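Local coordinates for peptidase M42 (Thaumarchaeota archaeon SCGC AB-539-E09, PDB 5DS0), which acts as a TET aminopeptidase of the M42 family, a metal-dependent hydrolase that cleaves residues from the amino-terminal end of peptides within a twelve-subunit particle, at the interface of chains A and B and the interface of chains A and C. Residues are numbered along the deposited sequence; one frame, centred on the assembly and turned at random. Chains: chain A/B/C, Peptidase M42.

Contact 1: the interface of chains A and B. Residues chain A 264-265, 270, 294; chain B 22, 73-74, 86, 88, 155-156.
A:Gln294, on the extended backbone of strand 291-295, meets B:Val74 and B:Asn86 on strands 71-77 and 82-88, while B:Gly156, whose CA faces CB of A:Thr264, turns with a positive phi of 92°. This is a mixed polar and apolar patch of the dodecamer's A-B subunit interface, which is not an exact two-fold. The glutamine runs out extended beyond CG and reaches the tip of B:Asn86 with its own, the two amide planes 55° apart. Its carboxamide oxygen OE1 takes a hydrogen bond of 2.7 Å from the amide nitrogen ND2 of B:Asn86, which arrives in the carbonyl plane on a lone pair. Its amide nitrogen NE2 donates both to the backbone O of B:Val74 at 3.0 Å and to OG1 of A:Thr264 at 3.1 Å. A flipped amide would set NE2 against ND2 and OE1 against the B:Val74 carbonyl, so its rotation is probably fixed. With chi1 at 58°, OG1 of A:Thr264 lies between its backbone N and carbonyl carbon, pointing to NE2. Beside the polar clasp, A:Tyr265 slides antiparallel past B:Leu88, its ring atom CE1 3.6 Å from methyl CD2. A:Ile270 fills in at the tyrosine's edge, in plane, through CG1. Its other branch, CG2, stands 4.0 Å from CE1 of the B:Phe22 ring.

Contact 2: the interface of chains A and C. Residues chain A 78, 80, 82, 116-118, 137; chain C 243-245.
C:Pro245 packs against the tip of A:Phe137 and the face of A:Tyr82, with the carboxylate of A:Glu80 on its far side, making the apolar centre of a contact in which no hydrogen bond crosses. Its CD meets the tip of the phenylalanine, 3.6 Å from CZ, and the same CD lies 4.0 Å above the face of A:Tyr82, offset toward the rim; CG hangs over a face of A:Phe137, again near the rim. C:Val244 extends this packing with its two methyls splayed: CG2 slides past A:Pro118, 3.8 Å from its CD, and CG1 turns to the phenolic OH of A:Tyr82. That hydroxyl also approaches CB of C:Asp243, whose carboxylate plane is turned 76° from the tyrosine ring. At the polar rim A:Glu80, bent at chi2 (89°), folds back so that its carboxylate flanks the proline, OE2 being 3.8 Å from CB. Its other oxygen, OE1, accepts a hydrogen bond of 3.0 Å from OG of A:Ser78, on the anti side. An alanine in place of A:Glu80 would probably leave the A:Ser78 hydroxyl without this acceptor and open a gap along the outer side of the proline ring. In the fold, A:Ser78 and A:Glu80 lie in the turn joining strands 71-77 and 82-88, A:Phe137 begins strand 137-139, and the proline belongs to the loop after strand 232-240 of chain C, with a twin contact where the chains exchange roles.

Contact 3: the interface of chains A and B. Residues chain A 307, 309, 311; chain B 222-223, 226.
A:Arg309 lies over B:His226, its CA 3.6 Å above the centre of the imidazole face in a CH-pi contact. The histidine's CG stands anti to its backbone N (chi1 175°), which swings the ring out from helix 219-228 toward the arginine. The two side chains then run side by side in the same direction, with CG of A:Arg309 3.6 Å from CE1 of the ring. The arginine touches through its backbone, CA and the carbonyl group, whose O is 3.3 Å from CB of B:His226, and through its CB-CG stem; the guanidinium, its plane 86° from that of the imidazole, does not stack. NE of the arginine and NE2 of the histidine are 5.3 Å apart, a spacing that might disfavour a protonated imidazole. About one turn earlier in the helix, methyl CG2 of B:Thr223 packs 3.9 Å from CA of A:Gly311. At the polar edge, the extended B:Gln222 crosses the bent selenomethionine A:Met307 at about a right angle. Its carboxamide oxygen OE1 is 3.9 Å from methyl CE, while its NE2 stays 3.7 Å from the backbone O of A:Met307, too long for a hydrogen bond. By shape rather than polar bonding, the site seats the A loop between helix 302-305 and strand 314-322 on one face of the B helix, and so is likely to steady the joining of subunits.

Contact 1: the interface of chains A and B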
# COMPACT_ATOMS: atom_id res chain seq x y z
N THR A 264 -11.31 -26.86 30.39
CA THR A 264 -12.50 -27.46 29.80
C THR A 264 -12.35 -27.73 28.31
O THR A 264 -13.16 -28.44 27.73
CB THR A 264 -13.71 -26.53 29.96
OG1 THR A 264 -13.42 -25.27 29.34
CG2 THR A 264 -14.01 -26.29 31.42
N TYR A 265 -11.34 -27.13 27.70
CA TYR A 265 -11.01 -27.37 26.30
C TYR A 265 -9.64 -26.78 25.97
O TYR A 265 -9.33 -25.69 26.40
CB TYR A 265 -12.05 -26.76 25.36
CG TYR A 265 -11.57 -26.73 23.93
CD1 TYR A 265 -11.50 -27.91 23.18
CD2 TYR A 265 -11.13 -25.55 23.33
CE1 TYR A 265 -11.05 -27.91 21.87
CE2 TYR A 265 -10.65 -25.55 22.02
CZ TYR A 265 -10.62 -26.73 21.30
OH TYR A 265 -10.14 -26.76 20.02
N ILE A 270 -9.87 -32.44 24.29
CA ILE A 270 -11.16 -32.19 24.97
C ILE A 270 -11.30 -33.18 26.14
O ILE A 270 -11.32 -34.38 25.92
CB ILE A 270 -12.33 -32.41 24.02
CG1 ILE A 270 -12.19 -31.50 22.80
CG2 ILE A 270 -13.65 -32.13 24.74
CD1 ILE A 270 -12.63 -32.15 21.51
N GLN A 294 -10.15 -22.21 29.54
CA GLN A 294 -10.10 -22.75 28.20
C GLN A 294 -8.89 -22.18 27.48
O GLN A 294 -8.74 -20.99 27.44
CB GLN A 294 -11.38 -22.36 27.48
CG GLN A 294 -11.99 -23.48 26.67
CD GLN A 294 -13.40 -23.18 26.19
OE1 GLN A 294 -13.59 -22.63 25.10
NE2 GLN A 294 -14.40 -23.57 26.99
N PHE B 22 -18.07 -34.93 22.40
CA PHE B 22 -19.37 -35.12 23.03
C PHE B 22 -20.28 -35.98 22.16
O PHE B 22 -21.41 -35.60 21.87
CB PHE B 22 -20.03 -33.77 23.25
CG PHE B 22 -19.18 -32.77 23.97
CD1 PHE B 22 -18.21 -32.06 23.30
CD2 PHE B 22 -19.40 -32.50 25.31
CE1 PHE B 22 -17.43 -31.11 23.96
CE2 PHE B 22 -18.63 -31.55 25.98
CZ PHE B 22 -17.64 -30.85 25.30
N ILE B 73 -18.08 -24.72 21.38
CA ILE B 73 -18.07 -24.93 22.81
C ILE B 73 -18.09 -23.56 23.48
O ILE B 73 -17.46 -22.62 22.99
CB ILE B 73 -16.83 -25.74 23.24
CG1 ILE B 73 -16.92 -26.12 24.71
CG2 ILE B 73 -15.53 -24.99 22.97
CD1 ILE B 73 -15.96 -27.23 25.10
N VAL B 74 -18.83 -23.45 24.57
CA VAL B 74 -19.00 -22.17 25.25
C VAL B 74 -17.70 -21.79 25.93
O VAL B 74 -17.16 -22.55 26.73
CB VAL B 74 -20.14 -22.23 26.30
CG1 VAL B 74 -20.28 -20.90 27.01
CG2 VAL B 74 -21.46 -22.59 25.65
N ASN B 86 -15.57 -21.20 21.33
CA ASN B 86 -14.49 -21.68 20.47
C ASN B 86 -15.05 -22.70 19.51
O ASN B 86 -16.06 -23.34 19.80
CB ASN B 86 -13.38 -22.29 21.31
CG ASN B 86 -12.47 -21.24 21.88
OD1 ASN B 86 -11.91 -20.43 21.15
ND2 ASN B 86 -12.32 -21.23 23.20
N LEU B 88 -15.01 -26.23 17.36
CA LEU B 88 -14.58 -27.62 17.50
C LEU B 88 -14.52 -28.18 16.09
O LEU B 88 -15.55 -28.56 15.54
CB LEU B 88 -15.57 -28.43 18.34
CG LEU B 88 -15.70 -28.00 19.79
CD1 LEU B 88 -16.75 -28.84 20.51
CD2 LEU B 88 -14.36 -28.10 20.51
N VAL B 155 -19.41 -22.49 31.10
CA VAL B 155 -18.21 -22.59 30.28
C VAL B 155 -17.90 -24.07 30.10
O VAL B 155 -18.01 -24.85 31.04
CB VAL B 155 -17.03 -21.79 30.89
CG1 VAL B 155 -15.69 -22.21 30.28
CG2 VAL B 155 -17.23 -20.31 30.66
N GLY B 156 -17.53 -24.45 28.89
CA GLY B 156 -17.27 -25.83 28.56
C GLY B 156 -18.46 -26.61 28.01
O GLY B 156 -18.30 -27.76 27.62

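Contact 2: the interface of chains A and C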
# COMPACT_ATOMS: atom_id res chain seq x y z
N SER A 78 30.15 -16.20 15.90
CA SER A 78 30.56 -15.28 14.84
C SER A 78 32.03 -14.91 15.00
O SER A 78 32.60 -15.05 16.07
CB SER A 78 29.71 -14.01 14.86
OG SER A 78 30.18 -13.11 15.84
N GLU A 80 33.37 -12.18 15.37
CA GLU A 80 33.58 -11.11 16.35
C GLU A 80 33.36 -11.54 17.80
O GLU A 80 33.57 -10.73 18.70
CB GLU A 80 32.69 -9.89 16.04
CG GLU A 80 32.75 -9.36 14.62
CD GLU A 80 31.76 -10.03 13.67
OE1 GLU A 80 31.36 -11.19 13.91
OE2 GLU A 80 31.38 -9.40 12.65
N TYR A 82 30.38 -13.25 19.08
CA TYR A 82 28.98 -13.23 19.46
C TYR A 82 28.43 -14.58 19.14
O TYR A 82 28.94 -15.27 18.26
CB TYR A 82 28.25 -12.14 18.69
CG TYR A 82 28.57 -10.76 19.21
CD1 TYR A 82 29.74 -10.09 18.84
CD2 TYR A 82 27.69 -10.11 20.07
CE1 TYR A 82 30.03 -8.81 19.33
CE2 TYR A 82 27.97 -8.82 20.54
CZ TYR A 82 29.14 -8.18 20.18
OH TYR A 82 29.38 -6.92 20.67
N SER A 116 20.99 -6.98 19.66
CA SER A 116 20.84 -6.82 18.22
C SER A 116 21.66 -5.64 17.75
O SER A 116 22.33 -4.99 18.55
CB SER A 116 19.38 -6.58 17.85
OG SER A 116 18.97 -5.28 18.25
N LYS A 117 21.63 -5.38 16.45
CA LYS A 117 22.19 -4.14 15.92
C LYS A 117 21.39 -2.99 16.51
O LYS A 117 20.16 -3.06 16.56
CB LYS A 117 22.08 -4.10 14.40
CG LYS A 117 23.25 -4.78 13.69
CD LYS A 117 23.06 -4.74 12.18
CE LYS A 117 22.12 -5.84 11.70
NZ LYS A 117 21.92 -5.76 10.23
N PRO A 118 22.09 -1.93 16.98
CA PRO A 118 21.43 -0.75 17.57
C PRO A 118 20.71 0.02 16.50
O PRO A 118 21.21 0.09 15.39
CB PRO A 118 22.58 0.09 18.12
CG PRO A 118 23.85 -0.64 17.82
CD PRO A 118 23.56 -1.78 16.91
N PHE A 137 21.51 -11.91 18.68
CA PHE A 137 22.58 -12.78 19.12
C PHE A 137 22.86 -12.53 20.58
O PHE A 137 22.24 -11.68 21.20
CB PHE A 137 23.85 -12.57 18.31
CG PHE A 137 23.97 -11.21 17.82
CD1 PHE A 137 24.33 -10.21 18.70
CD2 PHE A 137 23.66 -10.90 16.50
CE1 PHE A 137 24.41 -8.90 18.27
CE2 PHE A 137 23.74 -9.60 16.05
CZ PHE A 137 24.11 -8.59 16.93
N ASP C 243 30.75 -3.07 18.30
CA ASP C 243 31.40 -4.38 18.25
C ASP C 243 30.46 -5.43 17.67
O ASP C 243 30.86 -6.56 17.44
CB ASP C 243 31.87 -4.81 19.65
CG ASP C 243 32.94 -3.87 20.22
OD1 ASP C 243 33.34 -2.90 19.54
OD2 ASP C 243 33.41 -4.10 21.36
N VAL C 244 29.22 -5.01 17.40
CA VAL C 244 28.15 -5.93 17.00
C VAL C 244 28.14 -6.16 15.47
O VAL C 244 28.35 -5.22 14.71
CB VAL C 244 26.79 -5.43 17.50
CG1 VAL C 244 26.84 -4.91 18.95
CG2 VAL C 244 26.31 -4.34 16.57
N PRO C 245 27.87 -7.42 15.02
CA PRO C 245 27.93 -7.76 13.59
C PRO C 245 26.88 -7.03 12.74
O PRO C 245 27.21 -6.43 11.72
CB PRO C 245 27.68 -9.29 13.56
CG PRO C 245 27.85 -9.77 14.96
CD PRO C 245 27.54 -8.60 15.85

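Contact 3: the interface of chains A and B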
# COMPACT_ATOMS: atom_id res chain seq x y z
N MSE A 307 -4.10 -40.24 24.72
CA MSE A 307 -4.13 -41.03 23.49
C MSE A 307 -3.33 -42.28 23.59
O MSE A 307 -3.15 -42.98 22.60
CB MSE A 307 -3.48 -40.20 22.41
CG MSE A 307 -4.02 -38.79 22.37
SE MSE A 307 -5.06 -38.55 20.74
CE MSE A 307 -3.69 -37.63 19.65
N ARG A 309 -2.32 -45.95 24.11
CA ARG A 309 -2.97 -47.24 23.89
C ARG A 309 -4.43 -47.08 23.42
O ARG A 309 -4.66 -46.58 22.31
CB ARG A 309 -2.82 -48.15 25.14
CG ARG A 309 -1.45 -48.82 25.24
CD ARG A 309 -1.27 -49.64 26.51
NE ARG A 309 0.15 -49.81 26.85
CZ ARG A 309 0.93 -48.91 27.46
NH1 ARG A 309 0.45 -47.73 27.83
NH2 ARG A 309 2.21 -49.18 27.69
N GLY A 311 -6.66 -45.22 24.98
CA GLY A 311 -7.13 -43.95 25.49
C GLY A 311 -7.00 -43.93 26.99
O GLY A 311 -6.92 -44.97 27.64
N GLN B 222 -6.76 -43.32 16.17
CA GLN B 222 -5.52 -43.84 16.73
C GLN B 222 -5.76 -44.91 17.79
O GLN B 222 -5.15 -45.97 17.77
CB GLN B 222 -4.71 -42.70 17.34
CG GLN B 222 -3.28 -43.08 17.70
CD GLN B 222 -2.50 -41.90 18.24
OE1 GLN B 222 -2.60 -40.78 17.71
NE2 GLN B 222 -1.73 -42.12 19.29
N THR B 223 -6.66 -44.60 18.73
CA THR B 223 -6.96 -45.47 19.85
C THR B 223 -7.79 -46.68 19.45
O THR B 223 -7.64 -47.75 20.03
CB THR B 223 -7.67 -44.69 20.97
OG1 THR B 223 -8.82 -44.02 20.43
CG2 THR B 223 -6.72 -43.64 21.61
N HIS B 226 -5.45 -49.13 17.77
CA HIS B 226 -4.74 -49.87 18.82
C HIS B 226 -5.56 -51.06 19.32
O HIS B 226 -5.05 -52.17 19.46
CB HIS B 226 -4.37 -48.96 19.99
CG HIS B 226 -3.74 -49.70 21.13
ND1 HIS B 226 -2.39 -50.00 21.18
CD2 HIS B 226 -4.29 -50.25 22.24
CE1 HIS B 226 -2.14 -50.69 22.28
NE2 HIS B 226 -3.27 -50.86 22.94

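Contact 1 and contact 3 belong to the same A-B interface, their C-alpha centres about 22 Å apart, and chain A serves both from its later half. The C-alpha centre of contact 2, at the two-fold A-C interface, lies about 46 Å from that of contact 1 and about 49 Å from that of contact 3. Strands 71-77 and 82-88 link the two kinds of interface: chain B uses the strands themselves in contact 1, whereas chain A uses their connecting turn and A:Tyr82 in contact 2. Each copy can thus pair with one neighbour two-fold and join another differently, as a closed dodecamer assembled from dimers would require.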